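PDB 5NDX: glycosyl hydrolase from Rhizobium leguminosarum bv. trifolii, which probably hydrolyses O-glycosidic bonds as a family 39 glycoside hydrolase, being the bacterial orthologue of human alpha-L-iduronidase. Local coordinates for residues Ile565-Leu570 and Tyr602-Arg607; Leu554-Gly559 and Ala584-Thr589; Ser421-Val426 and Asp511-Leu516. The protein carries 2 engineered substitutions. One frame throughout, in Å; residues are numbered along the deposited sequence.

Interaction 1 of 3, residues Ile565-Leu570 and Tyr602-Arg607. Unlike the reference sequence in segment 602-607: R607 (reference His). With SO4 (sulfate ion), chain G.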
loop_
_atom_site.group_PDB
_atom_site.type_symbol
_atom_site.label_atom_id
_atom_site.label_comp_id
_atom_site.label_asym_id
_atom_site.label_seq_id
_atom_site.Cartn_x
_atom_site.Cartn_y
_atom_site.Cartn_z
ATOM N N ILE A 565 -16.847 4.748 -7.902
ATOM C CA ILE A 565 -17.802 3.733 -7.486
ATOM C C ILE A 565 -17.706 3.453 -5.996
ATOM O O ILE A 565 -16.607 3.249 -5.472
ATOM C CB ILE A 565 -17.574 2.415 -8.240
ATOM C CG1 ILE A 565 -17.629 2.656 -9.755
ATOM C CG2 ILE A 565 -18.647 1.398 -7.858
ATOM C CD1 ILE A 565 -18.960 3.227 -10.309
ATOM N N PHE A 566 -18.859 3.453 -5.338
ATOM C CA PHE A 566 -19.004 3.187 -3.922
ATOM C C PHE A 566 -19.888 1.963 -3.672
ATOM O O PHE A 566 -20.857 1.749 -4.400
ATOM C CB PHE A 566 -19.682 4.404 -3.288
ATOM C CG PHE A 566 -18.899 5.656 -3.469
ATOM C CD1 PHE A 566 -19.088 6.451 -4.569
ATOM C CD2 PHE A 566 -17.914 5.996 -2.549
ATOM C CE1 PHE A 566 -18.358 7.609 -4.728
ATOM C CE2 PHE A 566 -17.189 7.163 -2.710
ATOM C CZ PHE A 566 -17.404 7.953 -3.807
ATOM N N TYR A 567 -19.588 1.176 -2.648
ATOM C CA TYR A 567 -20.332 -0.068 -2.373
ATOM C C TYR A 567 -21.135 0.075 -1.086
ATOM O O TYR A 567 -20.714 0.760 -0.119
ATOM C CB TYR A 567 -19.399 -1.290 -2.319
ATOM C CG TYR A 567 -18.603 -1.453 -3.568
ATOM C CD1 TYR A 567 -19.126 -2.111 -4.685
ATOM C CD2 TYR A 567 -17.365 -0.854 -3.701
ATOM C CE1 TYR A 567 -18.390 -2.192 -5.880
ATOM C CE2 TYR A 567 -16.629 -0.935 -4.881
ATOM C CZ TYR A 567 -17.146 -1.627 -5.981
ATOM O OH TYR A 567 -16.390 -1.675 -7.147
ATOM N N ASP A 568 -22.318 -0.523 -1.108
ATOM C CA ASP A 568 -23.120 -0.775 0.083
ATOM C C ASP A 568 -23.152 -2.276 0.305
ATOM O O ASP A 568 -23.110 -3.068 -0.647
ATOM C CB ASP A 568 -24.544 -0.329 -0.173
ATOM C CG ASP A 568 -24.663 1.182 -0.363
ATOM O OD1 ASP A 568 -23.838 1.961 0.174
ATOM O OD2 ASP A 568 -25.591 1.573 -1.083
ATOM N N VAL A 569 -23.232 -2.646 1.564
ATOM C CA VAL A 569 -23.389 -4.009 1.981
ATOM C C VAL A 569 -24.740 -4.106 2.623
ATOM O O VAL A 569 -25.075 -3.286 3.493
ATOM C CB VAL A 569 -22.325 -4.434 2.984
ATOM C CG1 VAL A 569 -22.601 -5.855 3.456
ATOM C CG2 VAL A 569 -20.958 -4.365 2.347
ATOM N N LEU A 570 -25.515 -5.090 2.183
ATOM C CA LEU A 570 -26.843 -5.345 2.728
ATOM C C LEU A 570 -26.976 -6.750 3.294
ATOM O O LEU A 570 -26.211 -7.651 2.979
ATOM C CB LEU A 570 -27.901 -5.141 1.670
ATOM C CG LEU A 570 -27.930 -3.767 1.024
ATOM C CD1 LEU A 570 -27.197 -3.833 -0.275
ATOM C CD2 LEU A 570 -29.366 -3.376 0.721
ATOM N N TYR A 602 -25.878 -12.065 2.693
ATOM C CA TYR A 602 -25.211 -10.807 2.347
ATOM C C TYR A 602 -25.466 -10.468 0.890
ATOM O O TYR A 602 -25.621 -11.357 0.084
ATOM C CB TYR A 602 -23.708 -10.918 2.621
ATOM C CG TYR A 602 -23.385 -10.896 4.094
ATOM C CD1 TYR A 602 -23.510 -9.716 4.838
ATOM C CD2 TYR A 602 -22.979 -12.048 4.751
ATOM C CE1 TYR A 602 -23.226 -9.682 6.196
ATOM C CE2 TYR A 602 -22.670 -12.032 6.109
ATOM C CZ TYR A 602 -22.817 -10.853 6.818
ATOM O OH TYR A 602 -22.547 -10.863 8.136
ATOM N N ALA A 603 -25.583 -9.184 0.589
ATOM C CA ALA A 603 -25.611 -8.659 -0.783
ATOM C C ALA A 603 -24.707 -7.399 -0.851
ATOM O O ALA A 603 -24.632 -6.649 0.127
ATOM C CB ALA A 603 -27.031 -8.297 -1.198
ATOM N N VAL A 604 -23.978 -7.226 -1.953
ATOM C CA VAL A 604 -23.177 -6.041 -2.189
ATOM C C VAL A 604 -23.668 -5.371 -3.475
ATOM O O VAL A 604 -23.825 -6.065 -4.482
ATOM C CB VAL A 604 -21.678 -6.398 -2.255
ATOM C CG1 VAL A 604 -20.863 -5.150 -2.487
ATOM C CG2 VAL A 604 -21.230 -7.021 -0.947
ATOM N N CYS A 605 -23.951 -4.058 -3.413
ATOM C CA CYS A 605 -24.381 -3.238 -4.544
ATOM C C CYS A 605 -23.305 -2.217 -4.854
ATOM O O CYS A 605 -22.677 -1.708 -3.940
ATOM C CB CYS A 605 -25.687 -2.496 -4.193
ATOM S SG CYS A 605 -26.960 -3.686 -3.605
ATOM N N ALA A 606 -23.102 -1.899 -6.126
ATOM C CA ALA A 606 -22.290 -0.768 -6.515
ATOM C C ALA A 606 -23.209 0.412 -6.743
ATOM O O ALA A 606 -24.367 0.212 -7.133
ATOM C CB ALA A 606 -21.459 -1.065 -7.741
ATOM N N ARG A 607 -22.719 1.612 -6.398
ATOM C CA ARG A 607 -23.397 2.887 -6.629
ATOM C C ARG A 607 -22.438 3.845 -7.308
ATOM O O ARG A 607 -21.295 3.970 -6.885
ATOM C CB ARG A 607 -23.879 3.517 -5.344
ATOM C CG ARG A 607 -25.208 2.981 -4.881
ATOM C CD ARG A 607 -25.983 3.995 -4.047
ATOM N NE ARG A 607 -27.128 3.274 -3.504
ATOM C CZ ARG A 607 -28.296 3.112 -4.118
ATOM N NH1 ARG A 607 -28.541 3.686 -5.290
ATOM N NH2 ARG A 607 -29.250 2.384 -3.539
HETATM S S SO4 G . -32.162 2.078 -5.253
HETATM O O1 SO4 G . -33.366 2.942 -5.360
HETATM O O2 SO4 G . -31.045 2.700 -5.998
HETATM O O3 SO4 G . -31.792 1.927 -3.827
HETATM O O4 SO4 G . -32.449 0.743 -5.828
#
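A pair of neighbouring antiparallel strands forms the centre of the four-stranded sheet in the C-terminal domain, whose three-plus-four antiparallel layout is consistent with a fibronectin type III-like sandwich. F566/R607, D568/C605 and L570/A603 are hydrogen-bonded pairs. Six backbone bonds join them, the straightest from F566 N to R607 O (2.9 Å, 178°), with R607 N returning a bond to F566 O at 2.7 Å. Y567/A606 and V569/V604 are the non-hydrogen-bonded pairs between them, and their side chains share the face turned to the sandwich interior. Here the CB of A606 is small enough to sit between CG2 of I565 (3.7 Å) and CE1 of the Y567 ring (3.8 Å), while the beta-branched V569 and V604 suit extended backbone and touch through their CG2 methyls. The other face carries F566, D568, L570, A603, C605 and R607. CD1 of L570 presses tightly on SG of C605 (3.3 Å), the leucine's chi2 lying off the staggered positions at 98°. R607, where the reference sequence has histidine, runs extended from CG to NE, so that NE reaches OD2 of D568 in a salt bridge of 3.3 Å whose hydrogen bond is weak, with the two planes 51° apart. The guanidinium's outer edge grips a sulfate, probably from the crystallisation liquor, through NH1 to O2 (2.8 Å) and NH2 to O3 (2.6 Å). Strand 579-580 flanks strand 566-572, strand 618-620 flanks strand 601-607 near the C605-C617 disulfide, and strands 536-545 and 549-557 cover the face bearing V604.

Interaction 2 of 3, residues Leu554-Gly559 and Ala584-Thr589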
loop_
_atom_site.group_PDB
_atom_site.type_symbol
_atom_site.label_atom_id
_atom_site.label_comp_id
_atom_site.label_asym_id
_atom_site.label_seq_id
_atom_site.Cartn_x
_atom_site.Cartn_y
_atom_site.Cartn_z
ATOM N N LEU A 554 -16.232 -9.687 4.523
ATOM C CA LEU A 554 -16.619 -9.778 3.122
ATOM C C LEU A 554 -15.494 -9.216 2.256
ATOM O O LEU A 554 -14.872 -8.165 2.601
ATOM C CB LEU A 554 -17.901 -8.987 2.869
ATOM C CG LEU A 554 -19.254 -9.566 3.270
ATOM C CD1 LEU A 554 -19.300 -9.846 4.759
ATOM C CD2 LEU A 554 -20.407 -8.630 2.907
ATOM N N PHE A 555 -15.246 -9.875 1.133
ATOM C CA PHE A 555 -14.245 -9.473 0.126
ATOM C C PHE A 555 -14.887 -9.727 -1.234
ATOM O O PHE A 555 -15.554 -10.731 -1.396
ATOM C CB PHE A 555 -12.978 -10.323 0.281
ATOM C CG PHE A 555 -11.903 -10.019 -0.724
ATOM C CD1 PHE A 555 -11.285 -8.740 -0.759
ATOM C CD2 PHE A 555 -11.438 -11.025 -1.620
ATOM C CE1 PHE A 555 -10.224 -8.471 -1.649
ATOM C CE2 PHE A 555 -10.405 -10.752 -2.541
ATOM C CZ PHE A 555 -9.788 -9.468 -2.554
ATOM N N TRP A 556 -14.697 -8.821 -2.189
ATOM C CA TRP A 556 -15.282 -8.935 -3.512
ATOM C C TRP A 556 -14.412 -8.205 -4.502
ATOM O O TRP A 556 -13.348 -7.715 -4.130
ATOM C CB TRP A 556 -16.734 -8.442 -3.512
ATOM C CG TRP A 556 -16.955 -7.026 -3.227
ATOM C CD1 TRP A 556 -17.060 -6.018 -4.117
ATOM C CD2 TRP A 556 -17.184 -6.458 -1.940
ATOM N NE1 TRP A 556 -17.322 -4.844 -3.468
ATOM C CE2 TRP A 556 -17.404 -5.084 -2.128
ATOM C CE3 TRP A 556 -17.187 -6.974 -0.642
ATOM C CZ2 TRP A 556 -17.609 -4.201 -1.066
ATOM C CZ3 TRP A 556 -17.459 -6.095 0.429
ATOM C CH2 TRP A 556 -17.655 -4.715 0.190
ATOM N N ALA A 557 -14.834 -8.131 -5.757
ATOM C CA ALA A 557 -14.103 -7.439 -6.809
ATOM C C ALA A 557 -15.053 -6.463 -7.453
ATOM O O ALA A 557 -16.257 -6.689 -7.454
ATOM C CB ALA A 557 -13.589 -8.474 -7.865
ATOM N N ALA A 558 -14.521 -5.365 -7.977
ATOM C CA ALA A 558 -15.291 -4.394 -8.759
ATOM C C ALA A 558 -15.756 -5.067 -10.076
ATOM O O ALA A 558 -15.036 -5.884 -10.625
ATOM C CB ALA A 558 -14.409 -3.152 -9.094
ATOM N N GLY A 559 -16.943 -4.714 -10.550
ATOM C CA GLY A 559 -17.488 -5.246 -11.780
ATOM C C GLY A 559 -16.741 -4.702 -12.974
ATOM O O GLY A 559 -16.679 -5.347 -14.025
ATOM N N ALA A 584 -20.732 3.935 6.185
ATOM C CA ALA A 584 -20.204 4.846 5.172
ATOM C C ALA A 584 -20.130 4.117 3.827
ATOM O O ALA A 584 -19.901 2.924 3.808
ATOM C CB ALA A 584 -18.820 5.288 5.591
ATOM N N PRO A 585 -20.330 4.829 2.711
ATOM C CA PRO A 585 -20.034 4.319 1.367
ATOM C C PRO A 585 -18.593 3.845 1.225
ATOM O O PRO A 585 -17.660 4.535 1.669
ATOM C CB PRO A 585 -20.248 5.547 0.476
ATOM C CG PRO A 585 -21.201 6.388 1.242
ATOM C CD PRO A 585 -20.789 6.225 2.659
ATOM N N LEU A 586 -18.411 2.663 0.663
ATOM C CA LEU A 586 -17.113 2.030 0.682
ATOM C C LEU A 586 -16.484 2.259 -0.646
ATOM O O LEU A 586 -17.072 1.891 -1.681
ATOM C CB LEU A 586 -17.259 0.540 0.908
ATOM C CG LEU A 586 -17.865 0.154 2.254
ATOM C CD1 LEU A 586 -18.393 -1.279 2.187
ATOM C CD2 LEU A 586 -16.812 0.356 3.372
ATOM N N ILE A 587 -15.273 2.776 -0.687
ATOM C CA ILE A 587 -14.560 2.758 -1.974
ATOM C C ILE A 587 -13.705 1.497 -2.236
ATOM O O ILE A 587 -13.313 1.266 -3.385
ATOM C CB ILE A 587 -13.715 4.007 -2.248
ATOM C CG1 ILE A 587 -12.632 4.143 -1.214
ATOM C CG2 ILE A 587 -14.585 5.247 -2.284
ATOM C CD1 ILE A 587 -11.747 5.338 -1.513
ATOM N N SER A 588 -13.402 0.735 -1.195
ATOM C CA SER A 588 -12.665 -0.514 -1.323
ATOM C C SER A 588 -13.644 -1.675 -1.235
ATOM O O SER A 588 -14.702 -1.562 -0.636
ATOM C CB SER A 588 -11.571 -0.641 -0.195
ATOM O OG SER A 588 -10.436 0.201 -0.529
ATOM N N THR A 589 -13.255 -2.801 -1.798
ATOM C CA THR A 589 -14.129 -3.952 -1.935
ATOM C C THR A 589 -13.938 -4.925 -0.807
ATOM O O THR A 589 -13.634 -6.078 -1.026
ATOM C CB THR A 589 -13.855 -4.633 -3.275
ATOM O OG1 THR A 589 -12.519 -5.129 -3.280
ATOM C CG2 THR A 589 -14.056 -3.644 -4.400
#
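T589, W556 and L586 carry this contact, in which the loop leading into strand 590-594 crosses the end of strand 549-557 inside the C-terminal domain, whose layout is consistent with a fibronectin type III-like sandwich. T589 has by far the most surface buried. Its backbone lies flat over one face of the W556 indole, the carbonyl carbon 3.5 Å above the plane and over the ring centre, while its CB stands over the five-membered ring, 3.6 Å from the centroid and 15° off the normal, a CH-pi contact. A beta-branched residue suits the place because one branch can pack and the other bond: CG2 rests against NE1 of the tryptophan (3.6 Å), and OG1 turns back to the strand. The indole comes to lie under the loop because W556 CG sits between the backbone N and the carbonyl carbon, chi1 65°. L586 approaches at the ring's edge, its CD1 4.0 Å from CH2 of W556, and Y567 meets the same indole edge-to-face, so the large ring is wedged between loop and sheet. W556 N donates to T589 O at 3.2 Å, from above the carbonyl plane, and continues the pairing of strand 549-557 with strand 590-594. The W556 carbonyl is gripped twice, for R89 NH2 also donates to it. The second grip is the threonine hydroxyl, with OG1 of T589 donating to W556 O at 2.8 Å, 45° out of the carbonyl plane.

Interaction 3 of 3, residues Ser421-Val426 and Asp511-Leu516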
loop_
_atom_site.group_PDB
_atom_site.type_symbol
_atom_site.label_atom_id
_atom_site.label_comp_id
_atom_site.label_asym_id
_atom_site.label_seq_id
_atom_site.Cartn_x
_atom_site.Cartn_y
_atom_site.Cartn_z
ATOM N N SER A 421 0.031 22.943 12.613
ATOM C CA SER A 421 -1.389 22.946 12.309
ATOM C C SER A 421 -1.673 24.205 11.485
ATOM O O SER A 421 -0.814 25.033 11.280
ATOM C CB SER A 421 -2.230 22.944 13.584
ATOM O OG SER A 421 -1.947 24.130 14.343
ATOM N N GLY A 422 -2.910 24.407 11.107
ATOM C CA GLY A 422 -3.304 25.573 10.313
ATOM C C GLY A 422 -4.267 25.126 9.190
ATOM O O GLY A 422 -4.766 23.972 9.185
ATOM N N ARG A 423 -4.547 26.029 8.276
ATOM C CA ARG A 423 -5.430 25.771 7.148
ATOM C C ARG A 423 -5.232 26.836 6.110
ATOM O O ARG A 423 -4.818 27.935 6.474
ATOM C CB ARG A 423 -6.901 25.600 7.571
ATOM C CG ARG A 423 -7.615 26.778 8.176
ATOM C CD ARG A 423 -9.081 26.372 8.388
ATOM N NE ARG A 423 -9.164 25.628 9.615
ATOM C CZ ARG A 423 -9.645 24.413 9.827
ATOM N NH1 ARG A 423 -10.209 23.651 8.931
ATOM N NH2 ARG A 423 -9.572 23.965 11.065
ATOM N N THR A 424 -5.409 26.480 4.831
ATOM C CA THR A 424 -5.472 27.448 3.765
ATOM C C THR A 424 -6.789 27.253 3.026
ATOM O O THR A 424 -7.415 26.195 3.086
ATOM C CB THR A 424 -4.531 27.241 2.543
ATOM O OG1 THR A 424 -3.789 26.029 2.534
ATOM C CG2 THR A 424 -3.768 28.321 2.267
ATOM N N ALA A 425 -7.100 28.232 2.204
ATOM C CA ALA A 425 -8.262 28.206 1.339
ATOM C C ALA A 425 -7.816 27.922 -0.092
ATOM O O ALA A 425 -6.838 28.519 -0.557
ATOM C CB ALA A 425 -8.970 29.535 1.441
ATOM N N VAL A 426 -8.512 26.996 -0.762
ATOM C CA VAL A 426 -8.282 26.725 -2.162
ATOM C C VAL A 426 -9.602 26.852 -2.921
ATOM O O VAL A 426 -10.663 26.297 -2.503
ATOM C CB VAL A 426 -7.669 25.327 -2.389
ATOM C CG1 VAL A 426 -7.607 24.941 -3.840
ATOM C CG2 VAL A 426 -6.277 25.256 -1.774
ATOM N N ASP A 511 -14.944 25.429 -3.602
ATOM C CA ASP A 511 -14.121 25.988 -2.534
ATOM C C ASP A 511 -13.762 24.865 -1.591
ATOM O O ASP A 511 -14.610 24.050 -1.253
ATOM C CB ASP A 511 -14.831 27.071 -1.781
ATOM C CG ASP A 511 -14.910 28.412 -2.575
ATOM O OD1 ASP A 511 -13.945 28.783 -3.290
ATOM O OD2 ASP A 511 -15.946 29.100 -2.453
ATOM N N LEU A 512 -12.500 24.819 -1.184
ATOM C CA LEU A 512 -12.064 23.850 -0.215
ATOM C C LEU A 512 -11.366 24.567 0.921
ATOM O O LEU A 512 -10.543 25.435 0.718
ATOM C CB LEU A 512 -11.093 22.888 -0.866
ATOM C CG LEU A 512 -11.587 22.039 -2.031
ATOM C CD1 LEU A 512 -10.409 21.425 -2.754
ATOM C CD2 LEU A 512 -12.484 20.951 -1.476
ATOM N N ASP A 513 -11.704 24.152 2.119
ATOM C CA ASP A 513 -10.969 24.488 3.335
ATOM C C ASP A 513 -9.978 23.362 3.531
ATOM O O ASP A 513 -10.371 22.187 3.589
ATOM C CB ASP A 513 -11.945 24.575 4.496
ATOM C CG ASP A 513 -11.233 24.582 5.834
ATOM O OD1 ASP A 513 -10.579 25.630 6.131
ATOM O OD2 ASP A 513 -11.270 23.494 6.516
ATOM N N VAL A 514 -8.694 23.690 3.599
ATOM C CA VAL A 514 -7.640 22.696 3.484
ATOM C C VAL A 514 -6.774 22.717 4.760
ATOM O O VAL A 514 -5.835 23.457 4.835
ATOM C CB VAL A 514 -6.793 22.962 2.241
ATOM C CG1 VAL A 514 -5.712 21.943 2.097
ATOM C CG2 VAL A 514 -7.660 22.943 0.992
ATOM N N PRO A 515 -7.097 21.867 5.749
ATOM C CA PRO A 515 -6.256 21.826 6.950
ATOM C C PRO A 515 -4.863 21.294 6.715
ATOM O O PRO A 515 -4.638 20.549 5.778
ATOM C CB PRO A 515 -7.004 20.875 7.891
ATOM C CG PRO A 515 -8.391 20.751 7.325
ATOM C CD PRO A 515 -8.258 20.975 5.843
ATOM N N LEU A 516 -3.946 21.733 7.568
ATOM C CA LEU A 516 -2.612 21.184 7.679
ATOM C C LEU A 516 -2.594 20.315 8.946
ATOM O O LEU A 516 -2.795 20.841 10.049
ATOM C CB LEU A 516 -1.579 22.294 7.779
ATOM C CG LEU A 516 -0.135 21.857 8.049
ATOM C CD1 LEU A 516 0.355 21.126 6.841
ATOM C CD2 LEU A 516 0.744 23.096 8.332
HETATM O O HOH W 1 -9.882 27.529 4.516
#
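R423 and D513 form the salt bridge of this contact, NH1 to OD2 at 2.6 Å. The carboxylate uses the syn lone pair of OD2 and lies nearly coplanar with the guanidinium (15°), although the N-H points somewhat aside. R423 gets there by a bend at chi3 of 82°, and CG of P515 lies 3.8 Å from the same NH1. D513 CG is anti to its own backbone N, chi1 166°, which swings the acid across to the arginine. Its other oxygen, OD1, accepts a water at 2.6 Å that also reaches T424 O weakly. On the opposite face V426, L512 and V514 are buried: the methyl CG2 of V426 meets CG2 of V514 at 3.9 Å. Backbone bonds fix both sets, the straightest running from V426 N to L512 O (3.0 Å). P515 costs this ladder nothing, as it pairs with R423 where no bond is made, and at G422 a CB would be jammed against the preceding carbonyl oxygen. Strand 508-516 is outermost in its sheet, with strand 422-431 between it and strand 4-10. An apolar face against L411 and H413 and a charged, exposed one are characteristic of an edge strand and its neighbour in a beta-sandwich.

In the fold
Interactions 1 and 2 belong to one small domain and touch. Y567 N of interaction 1 probably bonds to L586 O of interaction 2, and V604 CG1 packs on the W556 indole, so the strand pair and the loop-over-tryptophan contact fill the same sandwich interior from its two sheets. Both are largely buried. Interaction 1 is a regular ladder with polar groups on its outer face, whereas interaction 2 relies on an aromatic face and two hydrogen bonds between strand and loop, one in each direction. Interaction 3, its centre about 32 Å from that of interaction 1 and 30 Å from that of interaction 2, is also an antiparallel ladder, but at another sheet's edge, half exposed, with a shorter salt bridge and a surface water.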